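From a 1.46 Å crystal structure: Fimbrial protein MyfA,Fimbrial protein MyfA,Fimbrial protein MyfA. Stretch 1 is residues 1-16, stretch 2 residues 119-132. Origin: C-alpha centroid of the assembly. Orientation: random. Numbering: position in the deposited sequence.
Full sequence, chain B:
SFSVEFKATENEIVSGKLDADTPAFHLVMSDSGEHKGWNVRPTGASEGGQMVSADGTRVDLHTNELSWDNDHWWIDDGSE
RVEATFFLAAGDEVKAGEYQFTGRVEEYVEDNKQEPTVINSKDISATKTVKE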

# COMPACT_ATOMS: atom_id res chain seq x y z
N SER B 1 -26.00 -22.79 17.14
CA SER B 1 -25.69 -23.63 15.99
C SER B 1 -24.96 -22.85 14.89
O SER B 1 -24.48 -23.42 13.92
CB SER B 1 -26.96 -24.29 15.44
OG SER B 1 -27.93 -23.32 15.09
N PHE B 2 -24.89 -21.53 15.07
CA PHE B 2 -24.15 -20.65 14.16
C PHE B 2 -22.67 -20.61 14.52
O PHE B 2 -22.30 -20.40 15.69
CB PHE B 2 -24.75 -19.24 14.19
CG PHE B 2 -23.77 -18.13 13.83
CD1 PHE B 2 -23.55 -17.77 12.51
CD2 PHE B 2 -23.10 -17.42 14.83
CE1 PHE B 2 -22.66 -16.76 12.18
CE2 PHE B 2 -22.22 -16.40 14.51
CZ PHE B 2 -22.00 -16.07 13.18
N SER B 3 -21.83 -20.81 13.52
CA SER B 3 -20.39 -20.82 13.70
C SER B 3 -19.74 -20.29 12.44
O SER B 3 -20.30 -20.41 11.36
CB SER B 3 -19.90 -22.24 13.96
OG SER B 3 -19.84 -22.97 12.76
N VAL B 4 -18.56 -19.70 12.59
CA VAL B 4 -17.79 -19.21 11.45
C VAL B 4 -16.35 -19.68 11.62
O VAL B 4 -15.85 -19.74 12.73
CB VAL B 4 -17.81 -17.67 11.37
CG1 VAL B 4 -17.07 -17.18 10.15
CG2 VAL B 4 -19.22 -17.17 11.35
N GLU B 5 -15.68 -20.05 10.53
CA GLU B 5 -14.23 -20.20 10.59
C GLU B 5 -13.57 -19.47 9.45
O GLU B 5 -13.97 -19.61 8.30
CB GLU B 5 -13.80 -21.67 10.59
CG GLU B 5 -12.26 -21.85 10.49
CD GLU B 5 -11.47 -21.43 11.75
OE1 GLU B 5 -11.60 -20.27 12.22
OE2 GLU B 5 -10.70 -22.26 12.27
N PHE B 6 -12.54 -18.70 9.78
CA PHE B 6 -11.82 -17.91 8.80
C PHE B 6 -10.32 -18.02 9.05
O PHE B 6 -9.82 -17.62 10.09
CB PHE B 6 -12.26 -16.45 8.91
CG PHE B 6 -11.67 -15.56 7.86
CD1 PHE B 6 -12.03 -15.71 6.53
CD2 PHE B 6 -10.78 -14.56 8.21
CE1 PHE B 6 -11.50 -14.88 5.57
CE2 PHE B 6 -10.25 -13.73 7.25
CZ PHE B 6 -10.61 -13.90 5.92
N LYS B 7 -9.60 -18.59 8.08
CA LYS B 7 -8.19 -18.86 8.23
C LYS B 7 -7.46 -18.48 6.96
O LYS B 7 -8.04 -18.50 5.88
CB LYS B 7 -7.95 -20.34 8.49
CG LYS B 7 -8.58 -20.87 9.75
CD LYS B 7 -8.02 -22.23 10.14
CE LYS B 7 -8.19 -23.23 9.01
NZ LYS B 7 -7.93 -24.62 9.48
N ALA B 8 -6.19 -18.13 7.10
CA ALA B 8 -5.34 -17.95 5.93
C ALA B 8 -5.13 -19.33 5.33
O ALA B 8 -5.12 -20.32 6.06
CB ALA B 8 -4.02 -17.30 6.31
N THR B 9 -4.97 -19.40 4.02
CA THR B 9 -4.76 -20.69 3.38
C THR B 9 -3.33 -21.18 3.54
O THR B 9 -2.48 -20.46 4.07
CB THR B 9 -5.10 -20.64 1.91
OG1 THR B 9 -4.38 -19.57 1.30
CG2 THR B 9 -6.60 -20.44 1.70
N GLU B 10 -3.06 -22.40 3.08
CA GLU B 10 -1.77 -23.05 3.30
C GLU B 10 -0.74 -22.71 2.23
O GLU B 10 0.46 -22.82 2.47
CB GLU B 10 -1.92 -24.57 3.40
CG GLU B 10 -2.40 -25.05 4.77
CD GLU B 10 -2.63 -26.56 4.80
OE1 GLU B 10 -2.38 -27.21 3.77
OE2 GLU B 10 -3.07 -27.08 5.85
N ASN B 11 -1.21 -22.31 1.05
CA ASN B 11 -0.30 -22.03 -0.06
C ASN B 11 0.70 -20.90 0.21
O ASN B 11 0.40 -19.92 0.88
CB ASN B 11 -1.07 -21.82 -1.37
CG ASN B 11 -2.14 -20.78 -1.25
OD1 ASN B 11 -3.08 -20.92 -0.48
ND2 ASN B 11 -2.02 -19.72 -2.04
N GLU B 12 1.90 -21.07 -0.31
CA GLU B 12 2.97 -20.13 -0.03
C GLU B 12 2.92 -18.99 -1.04
O GLU B 12 2.81 -19.22 -2.23
CB GLU B 12 4.30 -20.87 -0.13
CG GLU B 12 5.53 -20.04 0.13
CD GLU B 12 6.79 -20.89 0.10
OE1 GLU B 12 7.61 -20.71 -0.83
OE2 GLU B 12 6.96 -21.74 1.00
N ILE B 13 2.98 -17.76 -0.55
CA ILE B 13 3.02 -16.64 -1.46
C ILE B 13 4.35 -15.89 -1.35
O ILE B 13 4.85 -15.64 -0.24
CB ILE B 13 1.83 -15.69 -1.25
CG1 ILE B 13 0.52 -16.48 -1.21
CG2 ILE B 13 1.76 -14.68 -2.36
CD1 ILE B 13 -0.72 -15.62 -1.11
N VAL B 14 4.92 -15.56 -2.50
CA VAL B 14 6.19 -14.86 -2.60
C VAL B 14 5.88 -13.55 -3.29
O VAL B 14 5.00 -13.51 -4.15
CB VAL B 14 7.18 -15.67 -3.45
CG1 VAL B 14 8.46 -14.89 -3.71
CG2 VAL B 14 7.50 -16.98 -2.77
N SER B 15 6.57 -12.49 -2.89
CA SER B 15 6.42 -11.18 -3.54
C SER B 15 6.64 -11.25 -5.04
O SER B 15 7.36 -12.13 -5.53
CB SER B 15 7.39 -10.18 -2.94
OG SER B 15 8.71 -10.68 -2.99
N GLY B 16 6.02 -10.34 -5.77
CA GLY B 16 6.16 -10.28 -7.21
C GLY B 16 4.83 -10.46 -7.89
O GLY B 16 3.79 -10.59 -7.24
N ILE B 119 -29.72 -12.17 11.91
CA ILE B 119 -30.06 -12.93 13.10
C ILE B 119 -28.83 -13.32 13.92
O ILE B 119 -28.91 -13.59 15.12
CB ILE B 119 -30.91 -14.16 12.77
CG1 ILE B 119 -30.18 -15.06 11.77
CG2 ILE B 119 -32.26 -13.74 12.22
CD1 ILE B 119 -30.80 -16.42 11.64
N ASN B 120 -27.68 -13.36 13.26
CA ASN B 120 -26.42 -13.65 13.93
C ASN B 120 -25.28 -12.91 13.26
O ASN B 120 -25.24 -12.80 12.03
CB ASN B 120 -26.13 -15.16 13.90
CG ASN B 120 -26.83 -15.93 15.01
OD1 ASN B 120 -26.82 -15.52 16.17
ND2 ASN B 120 -27.43 -17.05 14.65
N SER B 121 -24.36 -12.38 14.05
CA SER B 121 -23.17 -11.77 13.49
C SER B 121 -21.95 -12.02 14.36
O SER B 121 -22.07 -12.31 15.55
CB SER B 121 -23.35 -10.28 13.23
OG SER B 121 -23.57 -9.56 14.43
N LYS B 122 -20.78 -11.92 13.74
CA LYS B 122 -19.52 -12.25 14.39
C LYS B 122 -18.37 -11.66 13.60
O LYS B 122 -18.34 -11.77 12.37
CB LYS B 122 -19.36 -13.76 14.48
CG LYS B 122 -18.08 -14.23 15.16
CD LYS B 122 -18.01 -15.75 15.29
CE LYS B 122 -17.34 -16.16 16.59
NZ LYS B 122 -16.10 -15.38 16.86
N ASP B 123 -17.41 -11.04 14.29
CA ASP B 123 -16.21 -10.54 13.65
C ASP B 123 -15.25 -11.65 13.24
O ASP B 123 -15.03 -12.61 13.98
CB ASP B 123 -15.43 -9.64 14.59
CG ASP B 123 -16.05 -8.28 14.75
OD1 ASP B 123 -16.78 -7.81 13.85
OD2 ASP B 123 -15.75 -7.68 15.79
N ILE B 124 -14.64 -11.49 12.07
CA ILE B 124 -13.58 -12.39 11.65
C ILE B 124 -12.29 -11.61 11.49
O ILE B 124 -12.31 -10.39 11.29
CB ILE B 124 -13.93 -13.12 10.34
CG1 ILE B 124 -14.38 -12.12 9.28
CG2 ILE B 124 -15.01 -14.16 10.58
CD1 ILE B 124 -14.57 -12.75 7.93
N SER B 125 -11.16 -12.31 11.57
CA SER B 125 -9.85 -11.69 11.45
C SER B 125 -8.81 -12.77 11.14
O SER B 125 -8.79 -13.83 11.78
CB SER B 125 -9.49 -10.93 12.74
OG SER B 125 -8.28 -10.20 12.63
N ALA B 126 -7.98 -12.52 10.13
CA ALA B 126 -6.90 -13.44 9.78
C ALA B 126 -5.77 -12.70 9.07
O ALA B 126 -5.99 -11.65 8.47
CB ALA B 126 -7.41 -14.60 8.93
N THR B 127 -4.56 -13.25 9.13
CA THR B 127 -3.43 -12.64 8.45
C THR B 127 -2.76 -13.66 7.55
O THR B 127 -2.61 -14.82 7.93
CB THR B 127 -2.40 -12.05 9.44
OG1 THR B 127 -1.79 -13.10 10.19
CG2 THR B 127 -3.05 -11.07 10.40
N LYS B 128 -2.38 -13.23 6.35
CA LYS B 128 -1.70 -14.10 5.40
C LYS B 128 -0.32 -13.52 5.13
O LYS B 128 -0.16 -12.30 5.01
CB LYS B 128 -2.51 -14.20 4.11
CG LYS B 128 -1.86 -14.97 2.99
CD LYS B 128 -1.80 -16.45 3.31
CE LYS B 128 -1.23 -17.21 2.15
NZ LYS B 128 -0.99 -18.61 2.53
N THR B 129 0.68 -14.38 5.07
CA THR B 129 2.05 -13.92 4.87
C THR B 129 2.36 -13.85 3.39
O THR B 129 2.01 -14.76 2.64
CB THR B 129 3.04 -14.86 5.57
OG1 THR B 129 2.74 -14.92 6.96
CG2 THR B 129 4.47 -14.39 5.38
N VAL B 130 3.00 -12.77 2.97
CA VAL B 130 3.62 -12.74 1.66
C VAL B 130 5.12 -12.68 1.89
O VAL B 130 5.63 -11.75 2.50
CB VAL B 130 3.16 -11.55 0.80
CG1 VAL B 130 4.04 -11.42 -0.42
CG2 VAL B 130 1.72 -11.73 0.38
N LYS B 131 5.83 -13.70 1.42
CA LYS B 131 7.27 -13.79 1.63
C LYS B 131 8.04 -12.93 0.64
O LYS B 131 7.59 -12.69 -0.48
CB LYS B 131 7.72 -15.24 1.50
CG LYS B 131 7.04 -16.20 2.45
CD LYS B 131 7.40 -15.96 3.91
CE LYS B 131 6.96 -17.13 4.79
NZ LYS B 131 7.50 -18.43 4.29
N GLU B 132 9.20 -12.45 1.06
CA GLU B 132 10.09 -11.76 0.14
C GLU B 132 10.81 -12.78 -0.73
O GLU B 132 11.08 -13.91 -0.32
CB GLU B 132 11.09 -10.90 0.90
CG GLU B 132 11.78 -9.85 0.05
CD GLU B 132 10.91 -9.34 -1.07
OE1 GLU B 132 11.21 -9.67 -2.23
OE2 GLU B 132 9.94 -8.60 -0.79
OXT GLU B 132 11.13 -12.50 -1.89
O HOH W 1 2.91 -17.42 2.37

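The two stretches run in nearly the same direction, their strand axes 15° apart, and side chains rather than backbone bonds join them over most of their length. On the strand of stretch 2, Asn120, Lys122, Ile124, Ala126 and Lys128 turn their CA-to-CB bonds toward stretch 1, while Ser121, Ser125 and Thr127, polar and exposed, point away.

Asn120 opens the contact by laying its aliphatic part on an aromatic ring: its CB lies over one face of Phe2, 3.8 Å from the ring centroid and 11° off the normal, a CH-pi contact. Lys122 meets the same ring at its edge, with CB 3.7 Å from Phe2 CZ. A long lysine suits this exposed site, since its methylenes can pack while its end leads away.

Ile124 is buried, and its branches serve two neighbours. Ile124 CG2 lies 3.7 Å from CG1 of Val4 and 3.9 Å from CB of Phe6, while Ile124 CD1 sits over one face of the Phe6 ring, 4.1 Å from its centroid. At Ala126 the small methyl group allows close approach, its CB being 3.4 Å from Phe6 CE2. Ala8 is similarly compact, and its CB comes within 3.3 Å of Thr127 O.

Lys128 has the largest area covered by the other stretch. Its chain passes Ala8, with Lys128 CD 3.8 Å from Ala8 CB, and Ile13, with Lys128 CE 3.7 Å from Ile13 CD1, so the methylenes have apolar company. The buried amino group is met by backbone carbonyls: Lys128 NZ donates to Thr9 O at 2.8 Å and to Asn11 O at 2.5 Å. The loop that presents these acceptors has its own brace, a 2.6 Å hydrogen bond from Thr9 OG1 to Asn11 OD1.

Beyond the lysine the backbones draw together. A water links Thr129 to Ile13, its oxygen donating to Thr129 O at 2.8 Å and accepting from Ile13 N at 2.9 Å. Val130, buried, adds a branched apolar surface, its CG2 4.0 Å from CG2 of Ile13. Lys131 then pairs directly through its main chain: its N donates to Ile13 O at 2.7 Å, and its O accepts from Ser15 N at 2.6 Å. These bonds flank Val14 and form a single beta bridge.

Glu132 ends the chain. Although its CA-to-CB bond points away, its side chain reaches back, and Glu132 OE1 accepts a 2.8 Å hydrogen bond from Ser15 OG, for which the short serine hydroxyl is a fitting donor.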